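Local coordinates for protein LEOA (Escherichia coli, PDB 4AUR) that probably binds and hydrolyses GTP as a dynamin-like protein of enterotoxigenic strains, with a GTPase head and a long helical stalk, at residues D64-V69 with I106-G111; D90-Y95 with R132-E137; D357-T362 with F368-R373. All blocks are in the same frame, centred on the assembly; numbering follows the deposited sequence.

Interaction 1: residues D64-V69 with I106-G111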
loop_
_atom_site.group_PDB
_atom_site.type_symbol
_atom_site.label_atom_id
_atom_site.label_comp_id
_atom_site.label_asym_id
_atom_site.label_seq_id
_atom_site.Cartn_x
_atom_site.Cartn_y
_atom_site.Cartn_z
ATOM N N ASP A 64 4.769 -8.224 -58.330
ATOM C CA ASP A 64 3.885 -8.937 -57.422
ATOM C C ASP A 64 2.589 -8.151 -57.150
ATOM O O ASP A 64 1.790 -8.518 -56.291
ATOM C CB ASP A 64 4.621 -9.312 -56.130
ATOM C CG ASP A 64 5.748 -10.330 -56.366
ATOM O OD1 ASP A 64 5.994 -10.691 -57.535
ATOM O OD2 ASP A 64 6.395 -10.777 -55.384
ATOM N N GLY A 65 2.351 -7.081 -57.885
ATOM C CA GLY A 65 1.016 -6.477 -57.887
ATOM C C GLY A 65 0.687 -5.691 -56.638
ATOM O O GLY A 65 -0.446 -5.659 -56.178
ATOM N N LYS A 66 1.717 -5.047 -56.121
ATOM C CA LYS A 66 1.660 -4.173 -54.967
ATOM C C LYS A 66 0.681 -3.028 -55.177
ATOM O O LYS A 66 -0.060 -2.651 -54.272
ATOM C CB LYS A 66 3.074 -3.605 -54.795
ATOM C CG LYS A 66 3.273 -2.586 -53.714
ATOM C CD LYS A 66 4.407 -1.634 -54.076
ATOM C CE LYS A 66 5.771 -2.291 -54.020
ATOM N NZ LYS A 66 6.892 -1.309 -53.884
ATOM N N THR A 67 0.705 -2.456 -56.374
ATOM C CA THR A 67 -0.071 -1.264 -56.653
ATOM C C THR A 67 -1.574 -1.583 -56.629
ATOM O O THR A 67 -2.403 -0.760 -56.222
ATOM C CB THR A 67 0.346 -0.648 -57.998
ATOM O OG1 THR A 67 1.718 -0.242 -57.933
ATOM C CG2 THR A 67 -0.495 0.552 -58.308
ATOM N N SER A 68 -1.921 -2.788 -57.051
ATOM C CA SER A 68 -3.306 -3.206 -57.006
ATOM C C SER A 68 -3.723 -3.297 -55.542
ATOM O O SER A 68 -4.792 -2.810 -55.153
ATOM C CB SER A 68 -3.485 -4.555 -57.702
ATOM O OG SER A 68 -2.721 -4.604 -58.891
ATOM N N VAL A 69 -2.861 -3.891 -54.722
ATOM C CA VAL A 69 -3.206 -4.124 -53.329
ATOM C C VAL A 69 -3.560 -2.834 -52.582
ATOM O O VAL A 69 -4.516 -2.819 -51.826
ATOM C CB VAL A 69 -2.100 -4.892 -52.586
ATOM C CG1 VAL A 69 -2.397 -4.978 -51.094
ATOM C CG2 VAL A 69 -1.981 -6.300 -53.147
ATOM N N ILE A 106 2.026 7.614 -48.347
ATOM C CA ILE A 106 2.363 6.280 -48.813
ATOM C C ILE A 106 3.822 6.344 -49.100
ATOM O O ILE A 106 4.232 7.060 -49.985
ATOM C CB ILE A 106 1.546 5.892 -50.060
ATOM C CG1 ILE A 106 0.079 5.722 -49.649
ATOM C CG2 ILE A 106 2.062 4.594 -50.662
ATOM C CD1 ILE A 106 -0.916 5.718 -50.776
ATOM N N VAL A 107 4.619 5.645 -48.307
ATOM C CA VAL A 107 6.073 5.718 -48.446
ATOM C C VAL A 107 6.547 4.451 -49.103
ATOM O O VAL A 107 5.932 3.414 -48.925
ATOM C CB VAL A 107 6.779 5.887 -47.091
ATOM C CG1 VAL A 107 6.399 7.207 -46.476
ATOM C CG2 VAL A 107 6.429 4.769 -46.127
ATOM N N ASP A 108 7.626 4.519 -49.861
ATOM C CA ASP A 108 8.200 3.297 -50.441
ATOM C C ASP A 108 9.638 3.555 -50.872
ATOM O O ASP A 108 10.090 4.690 -50.939
ATOM C CB ASP A 108 7.304 2.815 -51.606
ATOM C CG ASP A 108 7.947 1.740 -52.481
ATOM O OD1 ASP A 108 8.177 0.612 -51.997
ATOM O OD2 ASP A 108 8.201 2.036 -53.675
ATOM N N THR A 109 10.354 2.484 -51.132
ATOM C CA THR A 109 11.707 2.556 -51.583
ATOM C C THR A 109 11.801 1.833 -52.924
ATOM O O THR A 109 12.170 0.669 -52.962
ATOM C CB THR A 109 12.559 1.840 -50.548
ATOM O OG1 THR A 109 11.926 0.596 -50.232
ATOM C CG2 THR A 109 12.610 2.650 -49.295
ATOM N N PRO A 110 11.466 2.508 -54.038
ATOM C CA PRO A 110 11.353 1.808 -55.325
ATOM C C PRO A 110 12.637 1.165 -55.853
ATOM O O PRO A 110 12.576 0.139 -56.502
ATOM C CB PRO A 110 10.886 2.912 -56.288
ATOM C CG PRO A 110 10.356 3.995 -55.417
ATOM C CD PRO A 110 11.250 3.948 -54.216
ATOM N N GLY A 111 13.782 1.767 -55.574
ATOM C CA GLY A 111 15.062 1.200 -55.993
ATOM C C GLY A 111 15.243 -0.286 -55.718
ATOM O O GLY A 111 15.759 -1.008 -56.567
#
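Lys66 and Asp108 meet in a buried salt bridge between what is probably the P-loop and the end of the strand 104-108, in what is evidently the G domain of a dynamin-like GTPase. Lys66 fits the Walker A pattern, in the first turn of the helix 66-74. Asp108 opens an Asp-Thr-Pro-Gly run that matches the G3 motif of the family. Gly65 sits at the N-cap of the helix with a positive phi (75°), a conformation glycine adopts readily, and lets the chain turn from loop into helix.

The two side chains approach from opposite directions across backbones whose CA atoms, those of Lys66 and Asp108, are still 10.9 Å apart. A long chain suits such a gap: Lys66 sends CG anti to its backbone N, then bends at chi3 (-71°) to deliver the amine end. Asp108, a short side chain ending in a carboxylate, supplies the matching end. A weak bond from Lys66 NZ to Leu58 O and a cation-pi contact with Phe62 add to the hold on the buried amine. In P-loop GTPases the equivalent lysine would be expected to face the phosphates of a bound nucleotide; in this model it meets the Asp108 carboxylate from above its plane, 49° out of it. Lys66 NZ lies 3.0 Å from Asp108 OD1 and 3.6 Å from Asp108 OD2.

Interaction 2: residues D90-Y95 with R132-E137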
loop_
_atom_site.group_PDB
_atom_site.type_symbol
_atom_site.label_atom_id
_atom_site.label_comp_id
_atom_site.label_asym_id
_atom_site.label_seq_id
_atom_site.Cartn_x
_atom_site.Cartn_y
_atom_site.Cartn_z
ATOM N N ASP A 90 16.344 5.741 -57.172
ATOM C CA ASP A 90 17.168 5.339 -56.019
ATOM C C ASP A 90 17.088 6.364 -54.876
ATOM O O ASP A 90 18.096 6.949 -54.475
ATOM C CB ASP A 90 18.628 5.068 -56.436
ATOM C CG ASP A 90 18.810 3.689 -57.063
ATOM O OD1 ASP A 90 18.687 2.676 -56.335
ATOM O OD2 ASP A 90 19.069 3.619 -58.283
ATOM N N ARG A 91 15.869 6.576 -54.380
ATOM C CA ARG A 91 15.609 7.394 -53.210
ATOM C C ARG A 91 14.332 6.866 -52.567
ATOM O O ARG A 91 13.620 6.060 -53.142
ATOM C CB ARG A 91 15.347 8.878 -53.556
ATOM C CG ARG A 91 16.357 9.601 -54.423
ATOM C CD ARG A 91 17.631 9.959 -53.677
ATOM N NE ARG A 91 18.658 10.408 -54.621
ATOM C CZ ARG A 91 19.940 10.625 -54.322
ATOM N NH1 ARG A 91 20.397 10.443 -53.079
ATOM N NH2 ARG A 91 20.773 11.030 -55.281
ATOM N N LEU A 92 14.034 7.371 -51.383
ATOM C CA LEU A 92 12.733 7.221 -50.790
ATOM C C LEU A 92 11.706 8.057 -51.536
ATOM O O LEU A 92 12.028 9.067 -52.177
ATOM C CB LEU A 92 12.810 7.711 -49.356
ATOM C CG LEU A 92 11.559 7.787 -48.499
ATOM C CD1 LEU A 92 11.217 6.406 -47.987
ATOM C CD2 LEU A 92 11.804 8.748 -47.349
ATOM N N SER A 93 10.451 7.657 -51.435
ATOM C CA SER A 93 9.411 8.425 -52.057
ATOM C C SER A 93 8.096 8.349 -51.307
ATOM O O SER A 93 7.792 7.363 -50.627
ATOM C CB SER A 93 9.249 8.023 -53.532
ATOM O OG SER A 93 9.366 6.619 -53.705
ATOM N N ILE A 94 7.328 9.428 -51.451
ATOM C CA ILE A 94 6.122 9.654 -50.694
ATOM C C ILE A 94 5.007 10.083 -51.613
ATOM O O ILE A 94 5.191 10.995 -52.407
ATOM C CB ILE A 94 6.336 10.775 -49.670
ATOM C CG1 ILE A 94 7.588 10.483 -48.857
ATOM C CG2 ILE A 94 5.106 10.915 -48.781
ATOM C CD1 ILE A 94 7.541 10.935 -47.418
ATOM N N TYR A 95 3.849 9.443 -51.486
ATOM C CA TYR A 95 2.680 9.778 -52.279
ATOM C C TYR A 95 1.563 10.147 -51.320
ATOM O O TYR A 95 1.358 9.468 -50.333
ATOM C CB TYR A 95 2.299 8.616 -53.181
ATOM C CG TYR A 95 3.481 8.076 -53.942
ATOM C CD1 TYR A 95 3.860 8.601 -55.174
ATOM C CD2 TYR A 95 4.256 7.061 -53.404
ATOM C CE1 TYR A 95 4.976 8.104 -55.856
ATOM C CE2 TYR A 95 5.367 6.559 -54.067
ATOM C CZ TYR A 95 5.729 7.072 -55.293
ATOM O OH TYR A 95 6.840 6.521 -55.927
ATOM N N ARG A 132 15.057 5.057 -43.234
ATOM C CA ARG A 132 14.844 4.289 -42.018
ATOM C C ARG A 132 13.848 4.982 -41.065
ATOM O O ARG A 132 12.921 4.344 -40.530
ATOM C CB ARG A 132 16.187 4.057 -41.326
ATOM C CG ARG A 132 17.171 3.153 -42.088
ATOM C CD ARG A 132 18.566 3.249 -41.482
ATOM N NE ARG A 132 18.569 2.707 -40.123
ATOM C CZ ARG A 132 18.882 1.455 -39.800
ATOM N NH1 ARG A 132 19.268 0.590 -40.729
ATOM N NH2 ARG A 132 18.795 1.070 -38.543
ATOM N N ARG A 133 14.017 6.288 -40.854
ATOM C CA ARG A 133 13.066 7.038 -40.020
ATOM C C ARG A 133 11.640 7.031 -40.603
ATOM O O ARG A 133 10.674 6.901 -39.878
ATOM C CB ARG A 133 13.553 8.453 -39.838
ATOM C CG ARG A 133 12.848 9.290 -38.769
ATOM C CD ARG A 133 13.368 10.724 -38.737
ATOM N NE ARG A 133 14.751 10.765 -39.228
ATOM C CZ ARG A 133 15.266 11.703 -40.016
ATOM N NH1 ARG A 133 14.549 12.750 -40.400
ATOM N NH2 ARG A 133 16.523 11.596 -40.415
ATOM N N TYR A 134 11.496 7.161 -41.907
ATOM C CA TYR A 134 10.164 7.271 -42.470
ATOM C C TYR A 134 9.440 5.947 -42.382
ATOM O O TYR A 134 8.245 5.914 -42.137
ATOM C CB TYR A 134 10.197 7.798 -43.923
ATOM C CG TYR A 134 9.930 9.285 -44.022
ATOM C CD1 TYR A 134 10.917 10.209 -43.749
ATOM C CD2 TYR A 134 8.668 9.763 -44.368
ATOM C CE1 TYR A 134 10.662 11.560 -43.822
ATOM C CE2 TYR A 134 8.408 11.116 -44.444
ATOM C CZ TYR A 134 9.405 12.005 -44.173
ATOM O OH TYR A 134 9.146 13.352 -44.258
ATOM N N ILE A 135 10.153 4.843 -42.551
ATOM C CA ILE A 135 9.522 3.535 -42.413
ATOM C C ILE A 135 9.351 3.108 -40.951
ATOM O O ILE A 135 8.330 2.513 -40.604
ATOM C CB ILE A 135 10.225 2.489 -43.270
ATOM C CG1 ILE A 135 9.892 2.784 -44.732
ATOM C CG2 ILE A 135 9.708 1.098 -42.957
ATOM C CD1 ILE A 135 10.871 2.199 -45.723
ATOM N N SER A 136 10.315 3.416 -40.089
ATOM C CA SER A 136 10.095 3.212 -38.668
ATOM C C SER A 136 8.790 3.878 -38.245
ATOM O O SER A 136 7.918 3.228 -37.660
ATOM C CB SER A 136 11.236 3.785 -37.836
ATOM O OG SER A 136 12.295 2.864 -37.753
ATOM N N GLU A 137 8.661 5.171 -38.562
ATOM C CA GLU A 137 7.510 6.008 -38.131
ATOM C C GLU A 137 6.265 5.860 -39.023
ATOM O O GLU A 137 5.487 6.781 -39.138
ATOM C CB GLU A 137 7.925 7.508 -38.009
ATOM C CG GLU A 137 8.797 7.806 -36.786
ATOM C CD GLU A 137 9.555 9.143 -36.829
ATOM O OE1 GLU A 137 9.209 10.006 -37.672
ATOM O OE2 GLU A 137 10.500 9.326 -35.995
#
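Leu92 and Ile94 both direct their side chains at the ring of Tyr134, each crossing the tyrosine side chain at about a right angle. Their terminal methyls lie on the same side of the ring plane but near different parts of the ring, and both approach obliquely. The flat ring of Tyr134 suits the place, being broad enough to meet two aliphatic side chains at once. Leu92 CD2 takes the root of the tyrosine, 3.9 Å from Tyr134 CG and nearly as close to CB and CD1. Ile94 CD1 lies further along, by the CD2 and CE2 flank; its modelled separation from the ring is too short to be trusted, so the neighbourhood is clear but the exact fit is doubtful.

Leu92 carries CG anti to its backbone N (chi1 175°), which reaches a methyl out to the helix, and the Ile94 side chain likewise points toward the helix. Residues two apart along an extended chain point the same way, and Ser93 between them lies on the other side of the strand.

The setting is the mixed sheet of a Ras-like P-loop fold. The strand 93-95 is an edge strand, antiparallel to the strand 104-108, and the helix 129-136 lies against the sheet before the chain enters the strand 140-146. Val107 of the neighbouring strand touches both Ile94 and Tyr134, so the aromatic ring rests on a small hydrocarbon patch spanning two strands. Next to it in the helix, Ile135 fills a buried position against Ala57 and Trp161. No hydrogen bond links the two segments. The helix's last turn is closed by its own backbone, with Ser136 N 2.8 Å from Arg132 O.

Interaction 3: residues D357-T362 with F368-R373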
loop_
_atom_site.group_PDB
_atom_site.type_symbol
_atom_site.label_atom_id
_atom_site.label_comp_id
_atom_site.label_asym_id
_atom_site.label_seq_id
_atom_site.Cartn_x
_atom_site.Cartn_y
_atom_site.Cartn_z
ATOM N N ASP A 357 -4.151 -12.277 71.677
ATOM C CA ASP A 357 -4.624 -13.150 70.630
ATOM C C ASP A 357 -5.117 -12.362 69.453
ATOM O O ASP A 357 -5.112 -12.879 68.348
ATOM C CB ASP A 357 -5.709 -14.086 71.185
ATOM C CG ASP A 357 -5.133 -15.145 72.164
ATOM O OD1 ASP A 357 -3.944 -15.508 72.024
ATOM O OD2 ASP A 357 -5.858 -15.602 73.071
ATOM N N GLU A 358 -5.478 -11.100 69.671
ATOM C CA GLU A 358 -5.999 -10.274 68.614
ATOM C C GLU A 358 -5.167 -9.069 68.202
ATOM O O GLU A 358 -5.188 -8.703 67.028
ATOM C CB GLU A 358 -7.372 -9.840 69.006
ATOM C CG GLU A 358 -8.343 -11.012 69.094
ATOM C CD GLU A 358 -8.738 -11.526 67.727
ATOM O OE1 GLU A 358 -8.031 -11.212 66.764
ATOM O OE2 GLU A 358 -9.760 -12.219 67.602
ATOM N N LEU A 359 -4.409 -8.502 69.141
ATOM C CA LEU A 359 -3.632 -7.281 68.956
ATOM C C LEU A 359 -2.136 -7.476 69.005
ATOM O O LEU A 359 -1.398 -6.880 68.228
ATOM C CB LEU A 359 -3.974 -6.326 70.091
ATOM C CG LEU A 359 -5.350 -5.652 70.035
ATOM C CD1 LEU A 359 -5.825 -5.143 71.388
ATOM C CD2 LEU A 359 -5.271 -4.484 69.081
ATOM N N GLY A 360 -1.676 -8.251 69.973
ATOM C CA GLY A 360 -0.253 -8.530 70.145
ATOM C C GLY A 360 0.214 -7.766 71.349
ATOM O O GLY A 360 -0.131 -6.626 71.475
ATOM N N TYR A 361 0.990 -8.379 72.245
ATOM C CA TYR A 361 1.395 -7.691 73.476
ATOM C C TYR A 361 2.824 -8.042 73.850
ATOM O O TYR A 361 3.107 -9.175 74.169
ATOM C CB TYR A 361 0.403 -8.029 74.599
ATOM C CG TYR A 361 0.722 -7.439 75.959
ATOM C CD1 TYR A 361 1.214 -6.137 76.103
ATOM C CD2 TYR A 361 0.493 -8.171 77.099
ATOM C CE1 TYR A 361 1.501 -5.606 77.346
ATOM C CE2 TYR A 361 0.773 -7.658 78.341
ATOM C CZ TYR A 361 1.276 -6.381 78.465
ATOM O OH TYR A 361 1.550 -5.906 79.737
ATOM N N THR A 362 3.705 -7.045 73.818
ATOM C CA THR A 362 5.158 -7.232 73.858
ATOM C C THR A 362 5.792 -6.172 74.794
ATOM O O THR A 362 5.106 -5.240 75.215
ATOM C CB THR A 362 5.723 -7.097 72.421
ATOM O OG1 THR A 362 5.125 -8.077 71.571
ATOM C CG2 THR A 362 7.200 -7.329 72.376
ATOM N N PHE A 368 1.344 -5.273 67.442
ATOM C CA PHE A 368 2.127 -5.934 66.407
ATOM C C PHE A 368 1.314 -6.945 65.629
ATOM O O PHE A 368 1.515 -7.066 64.438
ATOM C CB PHE A 368 3.351 -6.644 67.018
ATOM C CG PHE A 368 4.315 -7.178 66.010
ATOM C CD1 PHE A 368 5.038 -6.321 65.214
ATOM C CD2 PHE A 368 4.490 -8.526 65.858
ATOM C CE1 PHE A 368 5.926 -6.786 64.275
ATOM C CE2 PHE A 368 5.373 -9.019 64.909
ATOM C CZ PHE A 368 6.097 -8.142 64.116
ATOM N N LYS A 369 0.413 -7.673 66.289
ATOM C CA LYS A 369 -0.307 -8.753 65.625
ATOM C C LYS A 369 -1.364 -8.199 64.683
ATOM O O LYS A 369 -1.655 -8.785 63.648
ATOM C CB LYS A 369 -0.974 -9.680 66.635
ATOM C CG LYS A 369 -1.402 -11.018 66.053
ATOM C CD LYS A 369 -1.896 -11.970 67.129
ATOM C CE LYS A 369 -2.020 -13.399 66.609
ATOM N NZ LYS A 369 -2.268 -14.361 67.733
ATOM N N LEU A 370 -1.956 -7.084 65.068
ATOM C CA LEU A 370 -2.921 -6.405 64.256
ATOM C C LEU A 370 -2.215 -5.804 63.070
ATOM O O LEU A 370 -2.665 -5.915 61.941
ATOM C CB LEU A 370 -3.542 -5.285 65.051
ATOM C CG LEU A 370 -4.637 -4.555 64.315
ATOM C CD1 LEU A 370 -5.712 -5.551 63.919
ATOM C CD2 LEU A 370 -5.208 -3.488 65.208
ATOM N N HIS A 371 -1.102 -5.152 63.334
ATOM C CA HIS A 371 -0.335 -4.514 62.301
ATOM C C HIS A 371 -0.003 -5.494 61.158
ATOM O O HIS A 371 -0.285 -5.251 59.989
ATOM C CB HIS A 371 0.921 -3.928 62.925
ATOM C CG HIS A 371 1.999 -3.638 61.949
ATOM N ND1 HIS A 371 1.966 -2.543 61.114
ATOM C CD2 HIS A 371 3.152 -4.287 61.681
ATOM C CE1 HIS A 371 3.059 -2.529 60.371
ATOM N NE2 HIS A 371 3.794 -3.582 60.689
ATOM N N LEU A 372 0.553 -6.632 61.508
ATOM C CA LEU A 372 0.875 -7.623 60.513
ATOM C C LEU A 372 -0.325 -8.053 59.746
ATOM O O LEU A 372 -0.172 -8.432 58.605
ATOM C CB LEU A 372 1.437 -8.884 61.145
ATOM C CG LEU A 372 2.762 -8.750 61.833
ATOM C CD1 LEU A 372 3.217 -10.150 62.175
ATOM C CD2 LEU A 372 3.754 -8.022 60.947
ATOM N N ARG A 373 -1.506 -8.078 60.352
ATOM C CA ARG A 373 -2.639 -8.558 59.578
ATOM C C ARG A 373 -3.232 -7.478 58.682
ATOM O O ARG A 373 -3.571 -7.741 57.555
ATOM C CB ARG A 373 -3.670 -9.348 60.391
ATOM C CG ARG A 373 -4.379 -8.634 61.491
ATOM C CD ARG A 373 -5.196 -9.638 62.302
ATOM N NE ARG A 373 -6.230 -10.256 61.482
ATOM C CZ ARG A 373 -7.535 -10.246 61.735
ATOM N NH1 ARG A 373 -8.043 -9.660 62.817
ATOM N NH2 ARG A 373 -8.351 -10.856 60.882
#
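Leu359 O receives two backbone N-H groups, those of Lys369 and Leu370, where the helix 351-359 gives way through a short loop to the long helix 368-408 of the dynamin-like helical domain. Lys369 N stands 2.8 Å from Leu359 O and Leu370 N 3.2 Å, both above the same face of the carbonyl plane. N-H groups in the first turn of a helix lack carbonyls of an earlier turn, and this oxygen serves two of them. Gly360, with a phi of 107°, takes backbone angles that glycine accepts readily, and its lack of a side chain suits the close approach of the two chains.

The apolar contact is small: Leu359 and Leu370 lie side by side, pointing the same way, and touch through their CD2 methyls at 4.0 Å; Leu339 of the helix 275-343 also packs on Leu370.

Charged groups are more loosely engaged. Glu358 OE1 is an opposite charge 4.2 Å from Arg373 NH1, beyond salt-bridge range, with no N-H pointing at it, while Glu358 OE2 is hydrogen-bonded to Gln342. The extended Lys369 chain runs back past the junction to the preceding helix, where Lys369 NZ makes a weak hydrogen bond of 3.3 Å to Asp357 O.

In the fold
Interactions 1 and 2 belong to the GTPase head, their centres 12 Å apart, and they interlock along the chain: the segments alternate in the order 64-69, 90-95, 106-111, 132-137. Their strands, 93-95 and 104-108, are neighbours in one sheet, joined by probable backbone hydrogen bonds from Ile106 N to Tyr95 O and from Asp108 N to Ser93 O. The strand that leads into the G3-like run is thus tied to the edge strand that meets the helix 129-136. Interaction 3 comes later, joining the helices 351-359 and 368-408 of the dynamin-like helical domain, its centre about 121 Å from that of interaction 1. The separation reflects the elongated dynamin-like build, a compact head with a long helical stalk.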